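Local coordinates for glycosylation Associate Protein 1 (Streptococcus agalactiae serotype V, PDB 6OYC) that probably acts in the accessory Sec pathway, as part of a complex with partner proteins that links adhesin glycosylation with secretion, and is built around a GT-B-like fold, at residues I230-N235 and G249-S254; M1-P6 and K226-I231; E267-L272 and K290-K295. All blocks are in the same frame, centred on the assembly; numbering follows the deposited sequence.

Contact 1. Residues I230-N235 and G249-S254; sequences IIVSFN and GNLILS
I230-S233 and N250-S254 run side by side as neighbouring parallel strands, the two ends of a beta-alpha-beta crossover through helix 239-242, in a seven-stranded parallel sheet of the kind found in GT-B-like folds. The segment axes come within 4.8 Å, 23° from parallel. Five backbone bonds join them. I230 N gives to N250 O and I230 O takes from I252 N; V232, two residues on, repeats this with I252 O and S254 N, and F234 N closes the series on S254 O just past the end of the first strand. Between the N-H bonds, the CA of L251 and of I231 make C-H...O contacts with I230 O and I252 O.

Apolar contacts divide between two faces. On the face of I231 and I252 the two chains point the same way, I231 CG1 lying 4.0 Å from I252 CD1; helix 33-43 packs here, and its D33 and Q37 bond the buried OG of S254. On the face of V232, L251 and L253, V232 packs on N239 and I242 of helix 239-242. Here L253 CD2 touches V232 CB at 4.1 Å. V232 CG2, anti to the carbonyl carbon, meets L251 CD1 at 3.5 Å where the two side chains slant across each other.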
loop_
_atom_site.group_PDB
_atom_site.type_symbol
_atom_site.label_atom_id
_atom_site.label_comp_id
_atom_site.label_asym_id
_atom_site.label_seq_id
_atom_site.Cartn_x
_atom_site.Cartn_y
_atom_site.Cartn_z
ATOM N N ILE A 230 2.131 -23.146 -0.109
ATOM C CA ILE A 230 1.530 -21.982 0.517
ATOM C C ILE A 230 2.636 -20.967 0.723
ATOM O O ILE A 230 3.677 -21.284 1.312
ATOM C CB ILE A 230 0.849 -22.346 1.843
ATOM C CG1 ILE A 230 -0.243 -23.385 1.606
ATOM C CG2 ILE A 230 0.248 -21.119 2.481
ATOM C CD1 ILE A 230 -0.920 -23.811 2.860
ATOM N N ILE A 231 2.433 -19.756 0.212
ATOM C CA ILE A 231 3.367 -18.661 0.416
ATOM C C ILE A 231 2.719 -17.696 1.386
ATOM O O ILE A 231 1.662 -17.122 1.094
ATOM C CB ILE A 231 3.756 -17.985 -0.908
ATOM C CG1 ILE A 231 4.420 -19.034 -1.830
ATOM C CG2 ILE A 231 4.691 -16.825 -0.634
ATOM C CD1 ILE A 231 4.459 -18.708 -3.306
ATOM N N VAL A 232 3.326 -17.559 2.562
ATOM C CA VAL A 232 2.733 -16.845 3.682
ATOM C C VAL A 232 3.481 -15.537 3.895
ATOM O O VAL A 232 4.704 -15.525 4.101
ATOM C CB VAL A 232 2.749 -17.680 4.973
ATOM C CG1 VAL A 232 2.145 -16.861 6.140
ATOM C CG2 VAL A 232 1.994 -18.990 4.770
ATOM N N SER A 233 2.737 -14.444 3.856
ATOM C CA SER A 233 3.208 -13.173 4.385
ATOM C C SER A 233 3.470 -13.308 5.887
ATOM O O SER A 233 2.539 -13.559 6.659
ATOM C CB SER A 233 2.136 -12.118 4.112
ATOM O OG SER A 233 2.695 -10.840 3.988
ATOM N N PHE A 234 4.728 -13.171 6.311
ATOM C CA PHE A 234 5.049 -13.396 7.723
ATOM C C PHE A 234 4.325 -12.386 8.611
ATOM O O PHE A 234 4.536 -11.178 8.485
ATOM C CB PHE A 234 6.562 -13.309 7.966
ATOM C CG PHE A 234 6.977 -13.705 9.369
ATOM C CD1 PHE A 234 6.752 -12.858 10.448
ATOM C CD2 PHE A 234 7.597 -14.922 9.606
ATOM C CE1 PHE A 234 7.136 -13.219 11.730
ATOM C CE2 PHE A 234 7.983 -15.287 10.881
ATOM C CZ PHE A 234 7.757 -14.433 11.948
ATOM N N ASN A 235 3.510 -12.880 9.538
ATOM C CA ASN A 235 2.790 -12.003 10.447
ATOM C C ASN A 235 2.399 -12.777 11.699
ATOM O O ASN A 235 1.785 -13.848 11.605
ATOM C CB ASN A 235 1.542 -11.432 9.757
ATOM C CG ASN A 235 1.088 -10.143 10.378
ATOM O OD1 ASN A 235 1.038 -10.018 11.595
ATOM N ND2 ASN A 235 0.775 -9.160 9.542
ATOM N N GLY A 249 1.166 -29.282 2.907
ATOM C CA GLY A 249 1.995 -29.064 1.731
ATOM C C GLY A 249 3.345 -28.399 1.941
ATOM O O GLY A 249 3.946 -28.487 3.016
ATOM N N ASN A 250 3.835 -27.736 0.907
ATOM C CA ASN A 250 5.053 -26.943 1.001
ATOM C C ASN A 250 4.756 -25.536 1.492
ATOM O O ASN A 250 3.666 -24.992 1.287
ATOM C CB ASN A 250 5.762 -26.870 -0.345
ATOM C CG ASN A 250 6.321 -28.196 -0.755
ATOM O OD1 ASN A 250 7.130 -28.774 -0.033
ATOM N ND2 ASN A 250 5.850 -28.725 -1.882
ATOM N N LEU A 251 5.763 -24.931 2.108
ATOM C CA LEU A 251 5.586 -23.659 2.786
ATOM C C LEU A 251 6.761 -22.750 2.479
ATOM O O LEU A 251 7.918 -23.164 2.615
ATOM C CB LEU A 251 5.455 -23.874 4.299
ATOM C CG LEU A 251 5.359 -22.614 5.172
ATOM C CD1 LEU A 251 4.114 -21.803 4.837
ATOM C CD2 LEU A 251 5.358 -23.008 6.632
ATOM N N ILE A 252 6.459 -21.517 2.075
ATOM C CA ILE A 252 7.440 -20.443 1.936
ATOM C C ILE A 252 7.007 -19.271 2.818
ATOM O O ILE A 252 5.864 -18.799 2.722
ATOM C CB ILE A 252 7.598 -19.988 0.471
ATOM C CG1 ILE A 252 8.164 -21.116 -0.394
ATOM C CG2 ILE A 252 8.506 -18.763 0.375
ATOM C CD1 ILE A 252 7.897 -20.910 -1.865
ATOM N N LEU A 253 7.911 -18.808 3.672
ATOM C CA LEU A 253 7.662 -17.644 4.512
ATOM C C LEU A 253 8.263 -16.409 3.854
ATOM O O LEU A 253 9.432 -16.428 3.456
ATOM C CB LEU A 253 8.273 -17.839 5.896
ATOM C CG LEU A 253 7.513 -18.701 6.891
ATOM C CD1 LEU A 253 8.318 -18.827 8.196
ATOM C CD2 LEU A 253 6.148 -18.070 7.155
ATOM N N SER A 254 7.487 -15.328 3.766
ATOM C CA SER A 254 7.961 -14.084 3.159
ATOM C C SER A 254 8.126 -13.018 4.236
ATOM O O SER A 254 7.159 -12.655 4.915
ATOM C CB SER A 254 7.012 -13.593 2.062
ATOM O OG SER A 254 7.501 -12.377 1.492
#

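Contact 2. Residues M1-P6 and K226-I231; sequences MFHFIP and KSDTII
D228 OD2 is gripped by two N-H groups, H3 NE2 across the contact and the backbone N of S225, three residues earlier. The imidazole bond is long but straight, 3.1 Å from H3 NE2 to D228 OD2 with 173° at the hydrogen. The acceptor lies in the plane of the ring, yet the ring meets OD2 from above the carboxylate plane, the two planes being turned 59° apart. The other nitrogen, ND1, is bonded to Y219 OH. The second carboxylate oxygen takes the chain terminus: M1 N reaches D228 OD1 at 2.8 Å, a salt bridge that also approaches from above the carboxylate plane. D228 CG stands beside its own backbone N (chi1 -73°), and from there the carboxylate serves both residues.

The parallel pairing follows: T229 N to M1 O, H3 N to T229 O, I231 N to H3 O and I5 N to I231 O. Strand 2-5 thereby joins strand 229-233, which comes more than two hundred residues later, in the interior of the seven-stranded sheet.

On the face of F2, T229, F4 and I231, helix 33-43 packs against the sheet, and its F41 meets the rings of F2 and F4 edge-to-face. The CD1 methyl of I231 sits over one face of the F4 ring, 4.0 Å from its centroid, and also touches F2 CD1 at 3.8 Å. T229 CB lies 3.5 Å from F2 CD1, while its OG1 bonds Y514 OH. I5 CD1 meets I230 CG2 on the other face.

With the charged amino terminus on one oxygen and two N-H donors on the other, D228 is probably kept ionised, and the chain terminus is tied to the residue just before strand 229-233.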
loop_
_atom_site.group_PDB
_atom_site.type_symbol
_atom_site.label_atom_id
_atom_site.label_comp_id
_atom_site.label_asym_id
_atom_site.label_seq_id
_atom_site.Cartn_x
_atom_site.Cartn_y
_atom_site.Cartn_z
ATOM N N MET A 1 -0.209 -25.842 -7.658
ATOM C CA MET A 1 -0.510 -24.405 -7.555
ATOM C C MET A 1 -0.021 -23.737 -6.259
ATOM O O MET A 1 0.364 -24.402 -5.291
ATOM C CB MET A 1 -2.013 -24.179 -7.698
ATOM C CG MET A 1 -2.802 -24.459 -6.447
ATOM S SD MET A 1 -4.435 -23.697 -6.536
ATOM C CE MET A 1 -4.029 -22.034 -7.103
ATOM N N PHE A 2 -0.045 -22.409 -6.247
ATOM C CA PHE A 2 0.535 -21.608 -5.171
ATOM C C PHE A 2 -0.544 -20.757 -4.520
ATOM O O PHE A 2 -1.212 -19.966 -5.203
ATOM C CB PHE A 2 1.658 -20.716 -5.698
ATOM C CG PHE A 2 2.843 -21.484 -6.207
ATOM C CD1 PHE A 2 3.881 -21.827 -5.355
ATOM C CD2 PHE A 2 2.911 -21.878 -7.538
ATOM C CE1 PHE A 2 4.972 -22.547 -5.822
ATOM C CE2 PHE A 2 3.996 -22.587 -8.013
ATOM C CZ PHE A 2 5.033 -22.918 -7.161
ATOM N N HIS A 3 -0.683 -20.889 -3.194
ATOM C CA HIS A 3 -1.661 -20.137 -2.415
ATOM C C HIS A 3 -0.940 -19.014 -1.674
ATOM O O HIS A 3 -0.104 -19.279 -0.798
ATOM C CB HIS A 3 -2.386 -21.053 -1.437
ATOM C CG HIS A 3 -2.875 -22.318 -2.057
ATOM N ND1 HIS A 3 -4.194 -22.511 -2.403
ATOM C CD2 HIS A 3 -2.219 -23.449 -2.415
ATOM C CE1 HIS A 3 -4.334 -23.712 -2.935
ATOM N NE2 HIS A 3 -3.150 -24.298 -2.960
ATOM N N PHE A 4 -1.265 -17.765 -2.025
ATOM C CA PHE A 4 -0.646 -16.606 -1.392
ATOM C C PHE A 4 -1.535 -16.134 -0.252
ATOM O O PHE A 4 -2.749 -15.972 -0.428
ATOM C CB PHE A 4 -0.437 -15.462 -2.390
ATOM C CG PHE A 4 0.724 -15.667 -3.330
ATOM C CD1 PHE A 4 0.560 -16.383 -4.520
ATOM C CD2 PHE A 4 1.969 -15.137 -3.040
ATOM C CE1 PHE A 4 1.626 -16.566 -5.396
ATOM C CE2 PHE A 4 3.033 -15.316 -3.906
ATOM C CZ PHE A 4 2.864 -16.029 -5.085
ATOM N N ILE A 5 -0.942 -15.916 0.916
ATOM C CA ILE A 5 -1.707 -15.362 2.027
ATOM C C ILE A 5 -1.113 -13.995 2.347
ATOM O O ILE A 5 0.009 -13.927 2.865
ATOM C CB ILE A 5 -1.692 -16.282 3.250
ATOM C CG1 ILE A 5 -2.268 -17.661 2.869
ATOM C CG2 ILE A 5 -2.445 -15.631 4.396
ATOM C CD1 ILE A 5 -2.438 -18.582 4.028
ATOM N N PRO A 6 -1.821 -12.895 2.061
ATOM C CA PRO A 6 -1.274 -11.553 2.287
ATOM C C PRO A 6 -1.445 -11.109 3.734
ATOM O O PRO A 6 -2.110 -11.758 4.541
ATOM C CB PRO A 6 -2.124 -10.672 1.354
ATOM C CG PRO A 6 -3.473 -11.335 1.394
ATOM C CD PRO A 6 -3.197 -12.844 1.522
ATOM N N LYS A 226 -1.660 -31.783 -1.667
ATOM C CA LYS A 226 -0.405 -32.179 -1.040
ATOM C C LYS A 226 0.802 -31.703 -1.841
ATOM O O LYS A 226 1.887 -31.519 -1.279
ATOM C CB LYS A 226 -0.369 -33.699 -0.860
ATOM C CG LYS A 226 -1.714 -34.321 -0.477
ATOM C CD LYS A 226 -2.509 -34.771 -1.692
ATOM C CE LYS A 226 -3.985 -34.798 -1.389
ATOM N NZ LYS A 226 -4.764 -34.748 -2.643
ATOM N N SER A 227 0.642 -31.487 -3.144
ATOM C CA SER A 227 1.734 -31.016 -3.981
ATOM C C SER A 227 1.720 -29.503 -4.177
ATOM O O SER A 227 2.503 -28.985 -4.978
ATOM C CB SER A 227 1.686 -31.716 -5.334
ATOM O OG SER A 227 0.484 -31.417 -5.993
ATOM N N ASP A 228 0.856 -28.787 -3.468
ATOM C CA ASP A 228 0.788 -27.339 -3.568
ATOM C C ASP A 228 1.792 -26.688 -2.624
ATOM O O ASP A 228 2.394 -27.339 -1.762
ATOM C CB ASP A 228 -0.623 -26.843 -3.249
ATOM C CG ASP A 228 -1.604 -27.145 -4.353
ATOM O OD1 ASP A 228 -1.165 -27.294 -5.524
ATOM O OD2 ASP A 228 -2.816 -27.211 -4.044
ATOM N N THR A 229 1.962 -25.379 -2.796
ATOM C CA THR A 229 2.815 -24.567 -1.939
ATOM C C THR A 229 2.010 -23.392 -1.401
ATOM O O THR A 229 1.273 -22.736 -2.146
ATOM C CB THR A 229 4.050 -24.067 -2.696
ATOM O OG1 THR A 229 4.887 -25.183 -3.024
ATOM C CG2 THR A 229 4.853 -23.025 -1.867
ATOM N N ILE A 230 2.131 -23.146 -0.109
ATOM C CA ILE A 230 1.530 -21.982 0.517
ATOM C C ILE A 230 2.636 -20.967 0.723
ATOM O O ILE A 230 3.677 -21.284 1.312
ATOM C CB ILE A 230 0.849 -22.346 1.843
ATOM C CG1 ILE A 230 -0.243 -23.385 1.606
ATOM C CG2 ILE A 230 0.248 -21.119 2.481
ATOM C CD1 ILE A 230 -0.920 -23.811 2.860
ATOM N N ILE A 231 2.433 -19.756 0.212
ATOM C CA ILE A 231 3.367 -18.661 0.416
ATOM C C ILE A 231 2.719 -17.696 1.386
ATOM O O ILE A 231 1.662 -17.122 1.094
ATOM C CB ILE A 231 3.756 -17.985 -0.908
ATOM C CG1 ILE A 231 4.420 -19.034 -1.830
ATOM C CG2 ILE A 231 4.691 -16.825 -0.634
ATOM C CD1 ILE A 231 4.459 -18.708 -3.306
#

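Contact 3. Residues E267-L272 and K290-K295; sequences EDYSSL and KEKIDK
K292 and Y269 meet where two helix ends come together at the surface of the seven-stranded parallel-sheet half of what is probably a GT-B-like fold: helix 269-273 lies between strands 250-255 and 277-280, after helix 262-267, and helix 283-292 leads on to the last strand, 297-299. The lysine leaves the end of its helix with CB directed toward the other segment and CG anti to the backbone N (chi1 -165°). CG and CD continue the extended chain without a close partner in the other segment. CE makes the closest approach, 3.0 Å from Y269 OH, so a methylene rather than the ammonium lies nearest the phenol oxygen. The two side chains cross at about a right angle. NZ, at the tip, stays 3.8 Å from Y269 OH and bonds instead to the carbonyl oxygen of L266, just before the first segment.

A second, apolar contact is made by I293 and L272. I293, the first residue to leave the helix, sends CD1 to L272 CB at 3.9 Å and to the backbone C of the same leucine. L272, the buried residue of the group, also packs on L253 of strand 250-255. K295 passes its CE 3.3 Å from L272 O, and its NZ continues to the carbonyl oxygens of S273 and A275.

No hydrogen bond joins the two segments directly, but the first has its own cap. D268 is the N-cap of helix 269-273, its OD1 accepting from S271 N. S271 OG bonds D268 OD2 at 2.6 Å, from above the carboxylate plane.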
loop_
_atom_site.group_PDB
_atom_site.type_symbol
_atom_site.label_atom_id
_atom_site.label_comp_id
_atom_site.label_asym_id
_atom_site.label_seq_id
_atom_site.Cartn_x
_atom_site.Cartn_y
_atom_site.Cartn_z
ATOM N N GLU A 267 12.975 -14.751 16.377
ATOM C CA GLU A 267 12.566 -15.398 17.608
ATOM C C GLU A 267 11.574 -16.531 17.372
ATOM O O GLU A 267 11.469 -17.435 18.214
ATOM C CB GLU A 267 11.981 -14.339 18.556
ATOM C CG GLU A 267 10.941 -14.809 19.534
ATOM C CD GLU A 267 10.374 -13.676 20.384
ATOM O OE1 GLU A 267 9.664 -12.807 19.816
ATOM O OE2 GLU A 267 10.626 -13.670 21.620
ATOM N N ASP A 268 10.871 -16.523 16.239
ATOM C CA ASP A 268 9.794 -17.476 15.982
ATOM C C ASP A 268 10.362 -18.742 15.333
ATOM O O ASP A 268 10.088 -19.067 14.176
ATOM C CB ASP A 268 8.723 -16.833 15.111
ATOM C CG ASP A 268 7.492 -17.711 14.954
ATOM O OD1 ASP A 268 7.520 -18.881 15.398
ATOM O OD2 ASP A 268 6.492 -17.235 14.368
ATOM N N TYR A 269 11.178 -19.455 16.121
ATOM C CA TYR A 269 11.776 -20.721 15.681
ATOM C C TYR A 269 10.742 -21.668 15.090
ATOM O O TYR A 269 11.013 -22.361 14.103
ATOM C CB TYR A 269 12.445 -21.430 16.853
ATOM C CG TYR A 269 13.819 -20.951 17.279
ATOM C CD1 TYR A 269 14.974 -21.483 16.710
ATOM C CD2 TYR A 269 13.962 -20.015 18.305
ATOM C CE1 TYR A 269 16.237 -21.072 17.126
ATOM C CE2 TYR A 269 15.221 -19.590 18.721
ATOM C CZ TYR A 269 16.357 -20.128 18.130
ATOM O OH TYR A 269 17.617 -19.723 18.544
ATOM N N SER A 270 9.549 -21.719 15.694
ATOM C CA SER A 270 8.548 -22.693 15.272
ATOM C C SER A 270 8.097 -22.433 13.843
ATOM O O SER A 270 7.977 -23.373 13.045
ATOM C CB SER A 270 7.357 -22.675 16.234
ATOM O OG SER A 270 7.693 -23.298 17.464
ATOM N N SER A 271 7.866 -21.160 13.495
ATOM C CA SER A 271 7.496 -20.826 12.122
ATOM C C SER A 271 8.652 -21.084 11.162
ATOM O O SER A 271 8.459 -21.659 10.085
ATOM C CB SER A 271 7.054 -19.370 12.026
ATOM O OG SER A 271 5.847 -19.123 12.726
ATOM N N LEU A 272 9.860 -20.649 11.528
ATOM C CA LEU A 272 10.991 -20.741 10.608
ATOM C C LEU A 272 11.367 -22.187 10.331
ATOM O O LEU A 272 11.747 -22.528 9.202
ATOM C CB LEU A 272 12.204 -19.996 11.165
ATOM C CG LEU A 272 12.013 -18.508 11.444
ATOM C CD1 LEU A 272 13.345 -17.875 11.743
ATOM C CD2 LEU A 272 11.342 -17.823 10.259
ATOM N N LYS A 290 19.992 -16.361 7.624
ATOM C CA LYS A 290 20.953 -17.410 7.293
ATOM C C LYS A 290 21.886 -17.709 8.459
ATOM O O LYS A 290 22.307 -18.856 8.643
ATOM C CB LYS A 290 21.771 -16.996 6.068
ATOM C CG LYS A 290 21.080 -17.184 4.731
ATOM C CD LYS A 290 21.064 -18.658 4.285
ATOM C CE LYS A 290 21.005 -18.776 2.747
ATOM N NZ LYS A 290 20.638 -20.155 2.264
ATOM N N GLU A 291 22.219 -16.691 9.255
ATOM C CA GLU A 291 23.036 -16.906 10.443
ATOM C C GLU A 291 22.324 -17.803 11.443
ATOM O O GLU A 291 22.938 -18.712 12.018
ATOM C CB GLU A 291 23.374 -15.558 11.080
ATOM C CG GLU A 291 24.254 -15.598 12.325
ATOM C CD GLU A 291 24.962 -14.257 12.570
ATOM O OE1 GLU A 291 26.147 -14.263 12.979
ATOM O OE2 GLU A 291 24.331 -13.195 12.342
ATOM N N LYS A 292 21.026 -17.580 11.657
ATOM C CA LYS A 292 20.374 -18.224 12.785
ATOM C C LYS A 292 19.732 -19.556 12.436
ATOM O O LYS A 292 19.616 -20.413 13.314
ATOM C CB LYS A 292 19.324 -17.300 13.410
ATOM C CG LYS A 292 18.884 -17.770 14.813
ATOM C CD LYS A 292 18.087 -16.705 15.548
ATOM C CE LYS A 292 17.697 -17.158 16.951
ATOM N NZ LYS A 292 16.929 -16.102 17.710
ATOM N N ILE A 293 19.299 -19.779 11.198
ATOM C CA ILE A 293 18.689 -21.063 10.886
ATOM C C ILE A 293 19.180 -21.555 9.541
ATOM O O ILE A 293 19.511 -20.780 8.643
ATOM C CB ILE A 293 17.142 -21.040 10.920
ATOM C CG1 ILE A 293 16.603 -22.488 10.871
ATOM C CG2 ILE A 293 16.590 -20.197 9.787
ATOM C CD1 ILE A 293 15.088 -22.666 11.080
ATOM N N ASP A 294 19.243 -22.875 9.433
ATOM C CA ASP A 294 19.644 -23.570 8.225
ATOM C C ASP A 294 18.396 -23.790 7.381
ATOM O O ASP A 294 17.744 -24.839 7.423
ATOM C CB ASP A 294 20.331 -24.877 8.583
ATOM C CG ASP A 294 21.005 -25.505 7.406
ATOM O OD1 ASP A 294 21.728 -24.773 6.691
ATOM O OD2 ASP A 294 20.812 -26.726 7.196
ATOM N N LYS A 295 18.053 -22.754 6.623
ATOM C CA LYS A 295 16.967 -22.778 5.661
ATOM C C LYS A 295 17.420 -22.010 4.435
ATOM O O LYS A 295 18.190 -21.049 4.550
ATOM C CB LYS A 295 15.681 -22.135 6.205
ATOM C CG LYS A 295 14.959 -22.924 7.282
ATOM C CD LYS A 295 14.340 -24.191 6.722
ATOM C CE LYS A 295 13.627 -24.939 7.836
ATOM N NZ LYS A 295 12.853 -26.115 7.349
#

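Contacts 1 and 2 lie within the same parallel sheet and share I230 and I231, so strand 229-233 is held from its two neighbours at once; S233 N also probably bonds I5 O, and N250 N probably bonds D228 O. Both are buried and rest on backbone pairing with apolar faces, though contact 2 adds a carboxylate that binds the amino terminus and a histidine. Contact 3 is of another kind, a surface meeting of helix ends with no direct hydrogen bond, its lysines turned to backbone carbonyls nearby. It still touches contact 1, where L253 CD1 packs on L272 CD2, whereas contacts 2 and 3 stay about 10 Å apart at their nearest atoms.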